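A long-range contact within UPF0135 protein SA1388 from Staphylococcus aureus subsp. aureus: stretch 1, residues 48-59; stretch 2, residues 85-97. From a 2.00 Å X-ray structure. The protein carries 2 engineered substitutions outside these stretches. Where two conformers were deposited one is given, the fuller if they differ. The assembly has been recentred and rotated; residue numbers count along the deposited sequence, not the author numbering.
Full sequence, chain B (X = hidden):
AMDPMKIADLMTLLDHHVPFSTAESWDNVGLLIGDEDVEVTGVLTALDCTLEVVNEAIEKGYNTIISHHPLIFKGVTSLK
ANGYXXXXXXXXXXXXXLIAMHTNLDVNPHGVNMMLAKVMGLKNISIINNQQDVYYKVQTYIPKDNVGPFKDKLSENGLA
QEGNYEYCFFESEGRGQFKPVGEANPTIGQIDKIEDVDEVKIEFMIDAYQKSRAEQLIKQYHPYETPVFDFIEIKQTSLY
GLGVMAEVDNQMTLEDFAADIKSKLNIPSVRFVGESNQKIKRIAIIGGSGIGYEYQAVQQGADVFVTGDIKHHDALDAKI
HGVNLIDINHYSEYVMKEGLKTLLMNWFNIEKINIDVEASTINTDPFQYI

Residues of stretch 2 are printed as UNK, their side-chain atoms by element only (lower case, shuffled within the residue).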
# COMPACT_ATOMS: atom_id res chain seq x y z
N ASP B 48 27.62 19.12 -5.84
CA ASP B 48 27.45 17.96 -6.67
C ASP B 48 28.86 17.54 -7.09
O ASP B 48 29.65 18.40 -7.54
CB ASP B 48 26.66 18.28 -7.93
CG ASP B 48 25.16 18.45 -7.64
OD1 ASP B 48 24.55 17.47 -7.22
OD2 ASP B 48 24.62 19.54 -7.89
N CYS B 49 29.12 16.23 -6.99
CA CYS B 49 30.42 15.67 -7.40
C CYS B 49 30.38 15.35 -8.89
O CYS B 49 30.04 14.23 -9.27
CB CYS B 49 30.71 14.41 -6.64
SG CYS B 49 32.38 13.77 -7.05
N THR B 50 30.60 16.37 -9.73
CA THR B 50 30.58 16.20 -11.17
C THR B 50 31.97 15.72 -11.63
O THR B 50 32.96 15.68 -10.82
CB THR B 50 30.30 17.52 -11.87
OG1 THR B 50 31.40 18.41 -11.63
CG2 THR B 50 28.96 18.15 -11.37
N LEU B 51 32.11 15.44 -12.92
CA LEU B 51 33.43 14.98 -13.43
C LEU B 51 34.50 16.05 -13.22
O LEU B 51 35.67 15.73 -12.88
CB LEU B 51 33.38 14.61 -14.91
CG LEU B 51 34.58 13.88 -15.57
CD1 LEU B 51 34.77 12.53 -14.98
CD2 LEU B 51 34.33 13.75 -17.09
N GLU B 52 34.14 17.31 -13.43
CA GLU B 52 35.11 18.42 -13.24
C GLU B 52 35.59 18.47 -11.79
O GLU B 52 36.76 18.72 -11.53
CB GLU B 52 34.55 19.78 -13.70
CG GLU B 52 34.40 19.91 -15.25
CD GLU B 52 33.76 21.23 -15.74
OE1 GLU B 52 33.07 21.95 -14.97
OE2 GLU B 52 33.94 21.53 -16.95
N VAL B 53 34.70 18.17 -10.84
CA VAL B 53 35.09 18.18 -9.43
C VAL B 53 36.13 17.06 -9.15
O VAL B 53 37.12 17.27 -8.44
CB VAL B 53 33.88 18.08 -8.50
CG1 VAL B 53 34.33 17.83 -7.00
CG2 VAL B 53 33.06 19.37 -8.63
N VAL B 54 35.91 15.90 -9.74
CA VAL B 54 36.82 14.79 -9.58
C VAL B 54 38.20 15.16 -10.18
O VAL B 54 39.22 14.92 -9.54
CB VAL B 54 36.26 13.48 -10.20
CG1 VAL B 54 37.25 12.32 -9.98
CG2 VAL B 54 34.89 13.16 -9.61
N ASN B 55 38.19 15.82 -11.35
CA ASN B 55 39.42 16.24 -12.01
C ASN B 55 40.14 17.24 -11.18
O ASN B 55 41.36 17.24 -11.12
CB ASN B 55 39.13 16.82 -13.39
CG ASN B 55 38.72 15.76 -14.41
OD1 ASN B 55 39.08 14.60 -14.27
ND2 ASN B 55 38.05 16.17 -15.48
N GLU B 56 39.38 18.13 -10.55
CA GLU B 56 39.95 19.14 -9.65
C GLU B 56 40.62 18.48 -8.40
O GLU B 56 41.72 18.87 -8.00
CB GLU B 56 38.85 20.14 -9.24
CG GLU B 56 39.23 21.24 -8.20
CD GLU B 56 38.00 22.02 -7.74
OE1 GLU B 56 38.20 23.13 -7.28
OE2 GLU B 56 36.82 21.55 -7.82
N ALA B 57 40.00 17.47 -7.82
CA ALA B 57 40.62 16.73 -6.68
C ALA B 57 41.92 16.09 -7.11
O ALA B 57 42.93 16.22 -6.42
CB ALA B 57 39.67 15.69 -6.11
N ILE B 58 41.90 15.41 -8.25
CA ILE B 58 43.09 14.78 -8.77
C ILE B 58 44.20 15.80 -8.96
O ILE B 58 45.35 15.57 -8.59
CB ILE B 58 42.81 14.06 -10.10
CG1 ILE B 58 41.87 12.86 -9.84
CG2 ILE B 58 44.15 13.64 -10.83
CD1 ILE B 58 41.22 12.26 -11.13
N GLU B 59 43.83 16.94 -9.54
CA GLU B 59 44.80 17.93 -9.91
C GLU B 59 45.45 18.49 -8.65
O GLU B 59 46.63 18.81 -8.65
CB GLU B 59 44.13 19.04 -10.78
CG GLU B 59 45.07 20.01 -11.35
CD GLU B 59 45.57 21.02 -10.33
OE1 GLU B 59 44.76 21.47 -9.47
OE2 GLU B 59 46.77 21.40 -10.41
N UNK B 85 28.15 6.82 -14.49
CA UNK B 85 29.14 5.77 -14.49
C UNK B 85 30.57 6.22 -14.70
O UNK B 85 31.50 5.75 -14.03
N UNK B 86 30.75 7.19 -15.58
CA UNK B 86 32.06 7.73 -15.88
C UNK B 86 32.66 8.42 -14.65
O UNK B 86 33.83 8.28 -14.38
c UNK B 86 31.94 8.72 -17.05
c UNK B 86 33.75 7.93 -18.55
c UNK B 86 33.20 9.12 -17.79
c UNK B 86 32.91 10.30 -18.75
N UNK B 87 31.84 9.08 -13.86
CA UNK B 87 32.29 9.80 -12.68
C UNK B 87 32.68 8.77 -11.58
O UNK B 87 33.76 8.85 -10.96
c UNK B 87 31.68 11.44 -10.86
c UNK B 87 29.61 12.64 -12.74
c UNK B 87 30.82 11.85 -13.14
c UNK B 87 31.21 10.76 -12.12
N UNK B 88 31.83 7.76 -11.39
CA UNK B 88 32.03 6.81 -10.32
C UNK B 88 33.30 6.00 -10.62
O UNK B 88 34.13 5.74 -9.73
c UNK B 88 30.79 5.90 -10.18
c UNK B 88 28.20 5.91 -9.94
c UNK B 88 29.57 6.69 -9.69
c UNK B 88 31.10 4.69 -9.27
N UNK B 89 33.43 5.56 -11.88
CA UNK B 89 34.63 4.84 -12.33
C UNK B 89 35.91 5.67 -12.18
O UNK B 89 36.94 5.16 -11.78
n UNK B 89 34.15 2.73 -16.24
n UNK B 89 35.72 1.28 -16.99
c UNK B 89 34.64 1.49 -16.29
c UNK B 89 33.34 3.33 -14.01
c UNK B 89 32.98 3.14 -15.47
c UNK B 89 34.49 4.36 -13.79
n UNK B 89 34.02 0.43 -15.72
N UNK B 90 35.83 6.96 -12.47
CA UNK B 90 37.00 7.80 -12.33
C UNK B 90 37.43 7.91 -10.86
O UNK B 90 38.62 7.86 -10.58
c UNK B 90 36.79 9.17 -12.99
c UNK B 90 39.62 11.38 -14.58
c UNK B 90 38.10 10.03 -13.03
c UNK B 90 38.23 10.81 -14.32
n UNK B 90 39.43 12.38 -15.68
N UNK B 91 36.47 8.03 -9.94
CA UNK B 91 36.75 8.08 -8.48
C UNK B 91 37.52 6.82 -8.09
O UNK B 91 38.57 6.87 -7.46
c UNK B 91 35.55 10.59 -6.95
c UNK B 91 33.23 9.53 -7.33
c UNK B 91 34.74 9.54 -7.75
c UNK B 91 35.44 8.18 -7.65
N UNK B 92 36.98 5.68 -8.52
CA UNK B 92 37.53 4.41 -8.15
C UNK B 92 38.91 4.21 -8.76
O UNK B 92 39.85 3.77 -8.11
c UNK B 92 35.32 3.38 -7.60
c UNK B 92 37.24 1.90 -8.27
c UNK B 92 36.56 3.25 -8.49
c UNK B 92 34.08 2.48 -8.02
N UNK B 93 39.04 4.57 -10.01
CA UNK B 93 40.26 4.31 -10.67
C UNK B 93 41.41 5.18 -10.13
O UNK B 93 42.55 4.75 -10.18
c UNK B 93 39.36 3.28 -12.73
n UNK B 93 39.45 2.01 -14.78
o UNK B 93 39.04 4.25 -14.84
c UNK B 93 39.30 3.23 -14.21
c UNK B 93 40.08 4.49 -12.17
N UNK B 94 41.07 6.36 -9.60
CA UNK B 94 42.05 7.24 -8.98
C UNK B 94 42.10 7.15 -7.47
O UNK B 94 42.71 8.01 -6.83
n UNK B 94 42.21 8.99 -13.06
n UNK B 94 43.33 9.41 -11.27
c UNK B 94 41.78 8.68 -9.42
c UNK B 94 41.41 8.64 -11.99
c UNK B 94 43.35 9.46 -12.59
c UNK B 94 42.11 8.91 -10.86
N UNK B 95 41.46 6.14 -6.89
CA UNK B 95 41.44 5.98 -5.43
C UNK B 95 40.99 7.26 -4.71
O UNK B 95 41.59 7.67 -3.72
o UNK B 95 42.46 3.14 -5.01
c UNK B 95 42.81 5.51 -4.95
c UNK B 95 43.13 4.10 -5.44
o UNK B 95 43.99 3.96 -6.28
N UNK B 96 39.93 7.88 -5.23
CA UNK B 96 39.30 9.00 -4.60
C UNK B 96 38.08 8.49 -3.83
O UNK B 96 37.25 7.68 -4.33
c UNK B 96 38.84 10.07 -5.60
c UNK B 96 39.95 10.43 -6.61
c UNK B 96 41.08 11.21 -6.09
c UNK B 96 38.33 11.31 -4.84
N UNK B 97 37.97 8.96 -2.60
CA UNK B 97 36.89 8.64 -1.73
C UNK B 97 35.85 9.77 -1.75
O UNK B 97 36.20 10.94 -1.70
c UNK B 97 37.42 8.49 -0.31
n UNK B 97 39.79 8.10 -0.07
o UNK B 97 38.39 6.35 -0.27
c UNK B 97 38.58 7.56 -0.21

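Position 85 carries no side-chain atoms, and its backbone lies in a helix that began earlier in the chain: Gly85, which makes no contact with stretch 1. Position 86 has four carbons forked at the second; its CA-to-CB bond runs sideways, but a terminal carbon comes within 4.1 Å of CD2 of Leu51. This is Leu86, which supplies apolar carbon to Leu51 at an exposed edge through its CD2.

Position 87 also has four carbons, but forked at the first, with one arm two carbons long. The short arm lies 3.6 Å from O of Cys49 and 3.9 Å from CG2 of Val54, while the tip of the long arm reaches to 3.8 Å from N of Leu51. This is Ile87, and both arms are used: CG2 meets Cys49 and Val54, CD1 meets Leu51. The branched side chain thus packs against the start of the first helix, where the two backbones come close, CA of Leu51 and CA of Ile87 being 5.4 Å apart.

Position 88 again has four carbons, forked at the first, one arm two carbons long, and its CA-to-CB bond points away from stretch 1: Ile88, apolar and buried without touching it. At 89, three carbons lead to a nitrogen and then to a carbon bearing two more nitrogens, a guanidinium out of reach of stretch 1. Arg89 is buried, and its NH1 is hydrogen-bonded elsewhere in the structure.

Position 90 has four carbons in a row ending in nitrogen; its CA-to-CB bond points toward stretch 1, and the chain sits among Leu51, Val54, Asn55 and Ile58. This is Lys90, a knob in a hole. A long aliphatic chain with a polar end suits the site: CG lies 3.9 Å from CG1 of Val54 and CE 3.9 Å from CD1 of Ile58, while NZ donates a 2.7 Å hydrogen bond to OD1 of Asn55.

Position 91 has four carbons forked at the second, one tip 3.8 Å from CG2 of Val54, the other 4.3 Å from SG of Cys49. This is Leu91, whose fork, CD2 and CD1, fills buried apolar space. Position 92 has four carbons forked at the first, one arm longer, out of reach: Ile92, apolar and buried. Position 93 has three carbons, the third with one oxygen and one nitrogen: Gln93, its NE2 hydrogen-bonded elsewhere.

Position 94 has one carbon and a five-membered ring of three carbons and two nitrogens, with CD1 of Ile58 3.5 Å from its centroid. This is His94, whose flat face suits a CH-pi contact. Position 95, two carbons with two oxygens on the second, is Asp95, exposed, with OD2 bonded elsewhere. Position 96 has four carbons forked at the first, the longer arm ending 4.2 Å from CG1 of Ile58: Ile96, whose CD1 supplies apolar carbon. Position 97, two carbons ending in one oxygen and one nitrogen, is Asn97, both polar atoms bonded elsewhere.

The helix axes run nearly parallel, 15° between their directions, and approach to 9.8 Å. Val54, Ile87 and Leu91 supply a buried apolar center, Lys90 combines packing with a polar bond, and Ile58 extends the contact beyond the second helix.

Stretch 2, residues 85-97: GLIIRKLIQHDIN
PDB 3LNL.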